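Local coordinates for protein apical membrane antigen 1 (Babesia divergens, PDB 4APM) that probably takes part in host-cell invasion at the moving junction, as an apicomplexan membrane antigen of which this fragment holds the three extracellular domains, at residues 357-361 with 407-411; 166-170 with 189-193; 123-127 with 211-215. All blocks are in the same frame, centred on the assembly; numbering follows the deposited sequence.

Interaction 1: 357-361 with 407-411; sequences VPFPC and ESCGT
The hydroxyl of S408 has two partners: OG accepts the backbone N-H of F359 at 3.0 Å from F359 N, with an N-H...O angle of 151°, and also hydrogen-bonds to the carboxylate oxygen OD2 of D224. A chi1 of -64° turns OG of S408 away from its own carbonyl carbon and beside its backbone N, where it meets the N-H of F359. Its CB rests on CB of F359, 3.6 Å apart, while CB of P358 lies beside both CB and OG of S408, so the serine is wedged against the loop just where the chain passes from P358 to F359.

Two residues after F359, and one after S408, the link becomes covalent. The disulfide between C361 SG and C409 SG, 2.0 Å long, has a chi3 of -88°, near the value that costs a disulfide least strain. It joins the loop that follows strand 342-346 to the residue just before strand 410-416, and so fastens irregular chain to a strand that runs between 387-389 and 400-406 in the seven-stranded mixed sheet. P360, between F359 and C361, is the centre of an inverse gamma turn and swings the chain from the one round to the other.

The F359 ring leads away from 407-411 and packs on L336 and I338 of strand 335-339 and on L390. One corner stays in touch: CD1 of F359 is 4.1 Å from SG of C409, a sulfur-aromatic contact in which the sulfur approaches obliquely. CD of P360 sits over one face of the same ring, toward its rim.

Interaction 2: 166-170 with 189-193; sequences MQYNR and LCMEP
The Y168 ring meets P193 at its edge, with CD of the proline lying in the ring plane 3.9 Å from CD1 of Y168. E192 comes to the same corner obliquely: its CB is 3.8 Å from Y168 CD1, and the carboxylate plane is turned only 15° from that of the ring. Y30 and V31 also pack on Y168.

M166 and M191 cross at about a right angle. CB of M166 touches SD of M191 at 3.9 Å, and the bend at chi3 (76°) turns CE of M191 toward CB and CE of M166, while SD lies near M166 O. I58 and L60 of strand 56-60 also pack on M191.

The N169 carboxamide reaches past the backbone to L189, where ND2 gives a weak, bent bond to L189 O (127° at the hydrogen). The backbones hold more firmly. N169 N donates to M191 O at 2.9 Å, and M191 N returns a 3.0 Å bond to N169 O, in the carbonyl plane and on a lone pair. This reciprocal pair is a single antiparallel bridge of the hydrogen-bonded kind, by which the 166-170 loop docks on strand 191-195, the partner of strand 56-60 in a two-stranded antiparallel sheet.

Interaction 3: 123-127 with 211-215; sequences GNDVA and KKWEE. With ACT (acetate ion), chain C.
Hydrogen bonds meet at the side-chain oxygen of N124. W213 NE1 donates to N124 OD1 at 2.7 Å, nearly in the indole plane, and the amide plane stands 69° from the ring. The same OD1 accepts A127 N at 2.9 Å. N124 occupies the N-cap position of helix 125-134, and this second bond is its capping bond, so the helix start is tied directly to the tryptophan; chi1 of 54° swings the amide back over the first turn to serve both donors.

Apolar contact comes from V126, which crosses the indole at about a right angle. Its CG1 sits over one face, 4.0 Å from the centroid of the five-membered ring, in a CH-pi contact, and its CB lies 3.5 Å from W213 CZ2. The opposite face carries CG of E214 and a water. P52 packs on both V126 and W213.

Three waters add bridges between the segments. One links N124 N to K211 O; a second joins N124 ND2, K211 O and E214 N; a third connects A127 O with K211 NZ, which also forms a salt bridge with E131. An acetate, probably from the crystallisation liquor, has its OXT at the indole edge, 3.6 Å from W213 CZ2, and takes a weak bond from V126 N.

How the interactions relate
From the N terminus, the chain first reaches 123-127, just past the calcium-binding G120 and D122. It then runs through strands 150-153 and 158-161 to 166-170, where interaction 2 opens and closes a short loop at 189-193 on strand 191-195. Only afterwards does 211-215 close interaction 3, joining the start of helix 125-134 to that of helix 213-216, so interaction 2 is nested inside that larger loop. Interaction 1 follows in series, joining the loop after strand 342-346 to strand 410-416. Interactions 1 and 2 lie on opposite sides of the chain's centre, their centres 40 Å apart. Interactions 1 and 3 come within about 8 Å at their nearest atoms, and Y220 touches both, meeting V357 and E214.

Interaction 1: 357-361 with 407-411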
loop_
_atom_site.group_PDB
_atom_site.type_symbol
_atom_site.label_atom_id
_atom_site.label_comp_id
_atom_site.label_asym_id
_atom_site.label_seq_id
_atom_site.Cartn_x
_atom_site.Cartn_y
_atom_site.Cartn_z
ATOM N N VAL A 357 11.535 -4.481 -3.826
ATOM C CA VAL A 357 12.674 -4.339 -2.993
ATOM C C VAL A 357 13.036 -5.785 -2.685
ATOM O O VAL A 357 12.142 -6.620 -2.552
ATOM C CB VAL A 357 12.223 -3.535 -1.744
ATOM C CG1 VAL A 357 12.254 -4.325 -0.446
ATOM C CG2 VAL A 357 12.891 -2.168 -1.688
ATOM N N PRO A 358 14.335 -6.125 -2.686
ATOM C CA PRO A 358 14.681 -7.541 -2.505
ATOM C C PRO A 358 14.297 -8.053 -1.126
ATOM O O PRO A 358 14.277 -7.273 -0.171
ATOM C CB PRO A 358 16.216 -7.552 -2.668
ATOM C CG PRO A 358 16.645 -6.132 -2.477
ATOM C CD PRO A 358 15.514 -5.321 -3.050
ATOM N N PHE A 359 13.989 -9.350 -1.024
ATOM C CA PHE A 359 13.845 -10.040 0.278
ATOM C C PHE A 359 15.038 -9.678 1.187
ATOM O O PHE A 359 16.153 -9.495 0.689
ATOM C CB PHE A 359 13.759 -11.571 0.070
ATOM C CG PHE A 359 13.403 -12.332 1.321
ATOM C CD1 PHE A 359 14.346 -12.546 2.299
ATOM C CD2 PHE A 359 12.098 -12.724 1.562
ATOM C CE1 PHE A 359 14.013 -13.172 3.479
ATOM C CE2 PHE A 359 11.748 -13.345 2.742
ATOM C CZ PHE A 359 12.713 -13.582 3.703
ATOM N N PRO A 360 14.803 -9.485 2.508
ATOM C CA PRO A 360 15.962 -9.078 3.318
ATOM C C PRO A 360 16.814 -10.277 3.774
ATOM O O PRO A 360 16.579 -10.849 4.841
ATOM C CB PRO A 360 15.324 -8.352 4.509
ATOM C CG PRO A 360 13.975 -8.967 4.648
ATOM C CD PRO A 360 13.536 -9.368 3.259
ATOM N N CYS A 361 17.803 -10.629 2.951
ATOM C CA CYS A 361 18.590 -11.858 3.111
ATOM C C CYS A 361 19.192 -12.019 4.481
ATOM O O CYS A 361 19.407 -13.139 4.936
ATOM C CB CYS A 361 19.697 -11.899 2.075
ATOM S SG CYS A 361 19.101 -11.397 0.462
ATOM N N GLU A 407 16.311 -14.259 -6.940
ATOM C CA GLU A 407 16.940 -12.989 -7.317
ATOM C C GLU A 407 17.413 -12.167 -6.120
ATOM O O GLU A 407 18.321 -11.357 -6.251
ATOM C CB GLU A 407 15.982 -12.127 -8.139
ATOM C CG GLU A 407 15.982 -12.408 -9.632
ATOM C CD GLU A 407 15.050 -11.470 -10.395
ATOM O OE1 GLU A 407 14.657 -10.428 -9.825
ATOM O OE2 GLU A 407 14.703 -11.772 -11.562
ATOM N N SER A 408 16.741 -12.307 -4.980
ATOM C CA SER A 408 16.960 -11.392 -3.861
ATOM C C SER A 408 18.216 -11.841 -3.143
ATOM O O SER A 408 19.053 -11.028 -2.741
ATOM C CB SER A 408 15.779 -11.428 -2.868
ATOM O OG SER A 408 14.574 -10.978 -3.458
ATOM N N CYS A 409 18.316 -13.148 -2.937
ATOM C CA CYS A 409 19.328 -13.678 -2.063
ATOM C C CYS A 409 20.155 -14.786 -2.715
ATOM O O CYS A 409 20.867 -15.507 -2.030
ATOM C CB CYS A 409 18.681 -14.155 -0.773
ATOM S SG CYS A 409 17.721 -12.844 0.040
ATOM N N GLY A 410 20.087 -14.899 -4.042
ATOM C CA GLY A 410 20.601 -16.101 -4.712
ATOM C C GLY A 410 20.012 -17.360 -4.088
ATOM O O GLY A 410 18.795 -17.425 -3.843
ATOM N N THR A 411 20.874 -18.330 -3.769
ATOM C CA THR A 411 20.433 -19.692 -3.456
ATOM C C THR A 411 19.827 -19.797 -2.060
ATOM O O THR A 411 20.383 -19.284 -1.082
ATOM C CB THR A 411 21.602 -20.718 -3.551
ATOM O OG1 THR A 411 22.321 -20.514 -4.767
ATOM C CG2 THR A 411 21.083 -22.159 -3.526
#

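Interaction 2: 166-170 with 189-193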
loop_
_atom_site.group_PDB
_atom_site.type_symbol
_atom_site.label_atom_id
_atom_site.label_comp_id
_atom_site.label_asym_id
_atom_site.label_seq_id
_atom_site.Cartn_x
_atom_site.Cartn_y
_atom_site.Cartn_z
ATOM N N MET A 166 -13.716 14.100 -1.085
ATOM C CA MET A 166 -14.542 13.026 -1.658
ATOM C C MET A 166 -13.736 12.013 -2.462
ATOM O O MET A 166 -12.858 12.369 -3.247
ATOM C CB MET A 166 -15.678 13.598 -2.503
ATOM C CG MET A 166 -16.815 14.176 -1.660
ATOM S SD MET A 166 -18.294 14.608 -2.616
ATOM C CE MET A 166 -18.753 12.997 -3.268
ATOM N N GLN A 167 -14.041 10.741 -2.269
ATOM C CA GLN A 167 -13.267 9.694 -2.900
ATOM C C GLN A 167 -14.183 8.619 -3.422
ATOM O O GLN A 167 -13.904 7.995 -4.426
ATOM C CB GLN A 167 -12.261 9.106 -1.904
ATOM C CG GLN A 167 -11.279 10.151 -1.387
ATOM C CD GLN A 167 -10.668 9.782 -0.062
ATOM O OE1 GLN A 167 -9.903 8.811 0.036
ATOM N NE2 GLN A 167 -10.956 10.585 0.969
ATOM N N TYR A 168 -15.302 8.436 -2.751
ATOM C CA TYR A 168 -16.246 7.390 -3.120
ATOM C C TYR A 168 -17.687 7.875 -3.004
ATOM O O TYR A 168 -18.101 8.366 -1.956
ATOM C CB TYR A 168 -16.046 6.168 -2.238
ATOM C CG TYR A 168 -16.934 5.014 -2.614
ATOM C CD1 TYR A 168 -16.570 4.129 -3.618
ATOM C CD2 TYR A 168 -18.168 4.836 -1.992
ATOM C CE1 TYR A 168 -17.371 3.060 -3.945
ATOM C CE2 TYR A 168 -18.992 3.790 -2.332
ATOM C CZ TYR A 168 -18.590 2.902 -3.298
ATOM O OH TYR A 168 -19.412 1.849 -3.609
ATOM N N ASN A 169 -18.449 7.722 -4.077
ATOM C CA ASN A 169 -19.845 8.144 -4.084
ATOM C C ASN A 169 -20.609 7.410 -5.181
ATOM O O ASN A 169 -20.385 7.654 -6.361
ATOM C CB ASN A 169 -19.945 9.671 -4.259
ATOM C CG ASN A 169 -21.366 10.198 -4.074
ATOM O OD1 ASN A 169 -22.211 9.548 -3.462
ATOM N ND2 ASN A 169 -21.636 11.367 -4.628
ATOM N N ARG A 170 -21.468 6.478 -4.768
ATOM C CA ARG A 170 -22.141 5.531 -5.674
ATOM C C ARG A 170 -21.273 5.103 -6.868
ATOM O O ARG A 170 -20.465 4.161 -6.779
ATOM C CB ARG A 170 -23.489 6.097 -6.146
ATOM C CG ARG A 170 -24.429 6.488 -5.012
ATOM C CD ARG A 170 -25.588 7.370 -5.477
ATOM N NE ARG A 170 -26.614 6.638 -6.233
ATOM C CZ ARG A 170 -27.656 5.999 -5.686
ATOM N NH1 ARG A 170 -27.822 5.971 -4.366
ATOM N NH2 ARG A 170 -28.532 5.371 -6.461
ATOM N N LEU A 189 -19.484 13.901 -9.672
ATOM C CA LEU A 189 -19.812 13.514 -8.289
ATOM C C LEU A 189 -20.060 12.024 -8.129
ATOM O O LEU A 189 -20.274 11.532 -7.012
ATOM C CB LEU A 189 -21.018 14.298 -7.756
ATOM C CG LEU A 189 -20.824 15.800 -7.483
ATOM C CD1 LEU A 189 -22.159 16.524 -7.260
ATOM C CD2 LEU A 189 -19.869 16.038 -6.320
ATOM N N CYS A 190 -20.074 11.314 -9.247
ATOM C CA CYS A 190 -20.159 9.864 -9.220
ATOM C C CYS A 190 -18.752 9.320 -9.341
ATOM O O CYS A 190 -18.094 9.520 -10.355
ATOM C CB CYS A 190 -21.008 9.370 -10.384
ATOM S SG CYS A 190 -21.051 7.576 -10.540
ATOM N N MET A 191 -18.261 8.684 -8.290
ATOM C CA MET A 191 -16.824 8.413 -8.217
ATOM C C MET A 191 -16.467 7.192 -7.385
ATOM O O MET A 191 -17.201 6.799 -6.468
ATOM C CB MET A 191 -16.061 9.661 -7.726
ATOM C CG MET A 191 -16.283 10.007 -6.267
ATOM S SD MET A 191 -15.458 11.535 -5.754
ATOM C CE MET A 191 -16.531 12.773 -6.486
ATOM N N GLU A 192 -15.338 6.589 -7.723
ATOM C CA GLU A 192 -14.690 5.614 -6.854
ATOM C C GLU A 192 -13.188 5.634 -7.040
ATOM O O GLU A 192 -12.711 5.933 -8.133
ATOM C CB GLU A 192 -15.214 4.215 -7.138
ATOM C CG GLU A 192 -15.160 3.790 -8.592
ATOM C CD GLU A 192 -15.785 2.428 -8.774
ATOM O OE1 GLU A 192 -16.804 2.152 -8.114
ATOM O OE2 GLU A 192 -15.231 1.611 -9.520
ATOM N N PRO A 193 -12.432 5.265 -5.986
ATOM C CA PRO A 193 -10.969 5.101 -6.077
ATOM C C PRO A 193 -10.590 3.877 -6.890
ATOM O O PRO A 193 -11.294 2.872 -6.853
ATOM C CB PRO A 193 -10.540 4.870 -4.618
ATOM C CG PRO A 193 -11.757 5.193 -3.779
ATOM C CD PRO A 193 -12.942 4.934 -4.648
#

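Interaction 3: 123-127 with 211-215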
loop_
_atom_site.group_PDB
_atom_site.type_symbol
_atom_site.label_atom_id
_atom_site.label_comp_id
_atom_site.label_asym_id
_atom_site.label_seq_id
_atom_site.Cartn_x
_atom_site.Cartn_y
_atom_site.Cartn_z
ATOM N N GLY A 123 12.029 18.357 2.719
ATOM C CA GLY A 123 11.983 16.878 2.707
ATOM C C GLY A 123 12.043 16.367 1.278
ATOM O O GLY A 123 12.305 17.154 0.368
ATOM N N ASN A 124 11.719 15.092 1.047
ATOM C CA ASN A 124 11.548 14.653 -0.333
ATOM C C ASN A 124 10.315 15.273 -0.951
ATOM O O ASN A 124 9.568 15.991 -0.271
ATOM C CB ASN A 124 11.564 13.130 -0.490
ATOM C CG ASN A 124 10.558 12.427 0.393
ATOM O OD1 ASN A 124 9.402 12.845 0.512
ATOM N ND2 ASN A 124 10.978 11.291 0.965
ATOM N N ASP A 125 10.123 15.052 -2.248
ATOM C CA ASP A 125 9.037 15.706 -2.970
ATOM C C ASP A 125 7.626 15.366 -2.432
ATOM O O ASP A 125 6.769 16.257 -2.272
ATOM C CB ASP A 125 9.140 15.409 -4.456
ATOM C CG ASP A 125 10.458 15.917 -5.067
ATOM O OD1 ASP A 125 11.009 16.931 -4.574
ATOM O OD2 ASP A 125 10.968 15.267 -6.007
ATOM N N VAL A 126 7.394 14.091 -2.149
ATOM C CA VAL A 126 6.136 13.680 -1.600
ATOM C C VAL A 126 5.916 14.346 -0.237
ATOM O O VAL A 126 4.859 14.916 0.003
ATOM C CB VAL A 126 6.026 12.136 -1.493
ATOM C CG1 VAL A 126 4.824 11.744 -0.646
ATOM C CG2 VAL A 126 5.959 11.514 -2.895
ATOM N N ALA A 127 6.941 14.356 0.609
ATOM C CA ALA A 127 6.836 15.048 1.900
ATOM C C ALA A 127 6.610 16.562 1.723
ATOM O O ALA A 127 5.767 17.148 2.376
ATOM C CB ALA A 127 8.057 14.780 2.761
ATOM N N LYS A 211 7.089 12.503 7.304
ATOM C CA LYS A 211 8.289 12.971 6.603
ATOM C C LYS A 211 9.159 11.780 6.217
ATOM O O LYS A 211 9.910 11.818 5.223
ATOM C CB LYS A 211 9.150 13.917 7.470
ATOM C CG LYS A 211 8.424 14.868 8.412
ATOM C CD LYS A 211 7.500 15.808 7.678
ATOM C CE LYS A 211 8.047 17.221 7.583
ATOM N NZ LYS A 211 6.941 18.083 7.076
ATOM N N LYS A 212 9.113 10.748 7.044
ATOM C CA LYS A 212 9.911 9.565 6.804
ATOM C C LYS A 212 9.051 8.439 6.215
ATOM O O LYS A 212 9.334 7.260 6.421
ATOM C CB LYS A 212 10.627 9.135 8.082
ATOM C CG LYS A 212 11.695 10.138 8.513
ATOM C CD LYS A 212 11.830 10.240 10.029
ATOM C CE LYS A 212 12.808 9.205 10.586
ATOM N NZ LYS A 212 13.017 9.341 12.065
ATOM N N TRP A 213 8.025 8.815 5.446
ATOM C CA TRP A 213 7.155 7.829 4.793
ATOM C C TRP A 213 7.929 6.707 4.137
ATOM O O TRP A 213 7.601 5.535 4.310
ATOM C CB TRP A 213 6.198 8.499 3.798
ATOM C CG TRP A 213 6.887 9.174 2.630
ATOM C CD1 TRP A 213 7.306 10.485 2.545
ATOM C CD2 TRP A 213 7.130 8.607 1.298
ATOM N NE1 TRP A 213 7.845 10.741 1.314
ATOM C CE2 TRP A 213 7.753 9.655 0.516
ATOM C CE3 TRP A 213 6.902 7.361 0.705
ATOM C CZ2 TRP A 213 8.160 9.453 -0.795
ATOM C CZ3 TRP A 213 7.351 7.150 -0.592
ATOM C CH2 TRP A 213 7.963 8.177 -1.335
ATOM N N GLU A 214 9.035 7.051 3.489
ATOM C CA GLU A 214 9.806 6.081 2.726
ATOM C C GLU A 214 10.406 4.965 3.542
ATOM O O GLU A 214 10.563 3.877 3.046
ATOM C CB GLU A 214 10.892 6.757 1.928
ATOM C CG GLU A 214 10.538 6.895 0.473
ATOM C CD GLU A 214 11.770 6.937 -0.410
ATOM O OE1 GLU A 214 12.504 7.961 -0.368
ATOM O OE2 GLU A 214 12.007 5.928 -1.122
ATOM N N GLU A 215 10.724 5.220 4.795
ATOM C CA GLU A 215 11.293 4.166 5.649
ATOM C C GLU A 215 10.238 3.548 6.583
ATOM O O GLU A 215 10.414 2.438 7.080
ATOM C CB GLU A 215 12.461 4.737 6.477
ATOM C CG GLU A 215 13.386 5.680 5.704
ATOM C CD GLU A 215 13.864 6.852 6.545
ATOM O OE1 GLU A 215 14.215 6.643 7.722
ATOM O OE2 GLU A 215 13.854 7.993 6.042
HETATM C C ACT C . 9.466 10.837 -4.289
HETATM O O ACT C . 10.090 9.747 -4.204
HETATM O OXT ACT C . 9.367 11.669 -3.335
HETATM C CH3 ACT C . 8.826 11.139 -5.606
HETATM O O HOH W 1 11.154 13.914 3.659
HETATM O O HOH W 2 10.369 9.551 3.309
HETATM O O HOH W 3 5.688 16.317 5.104
#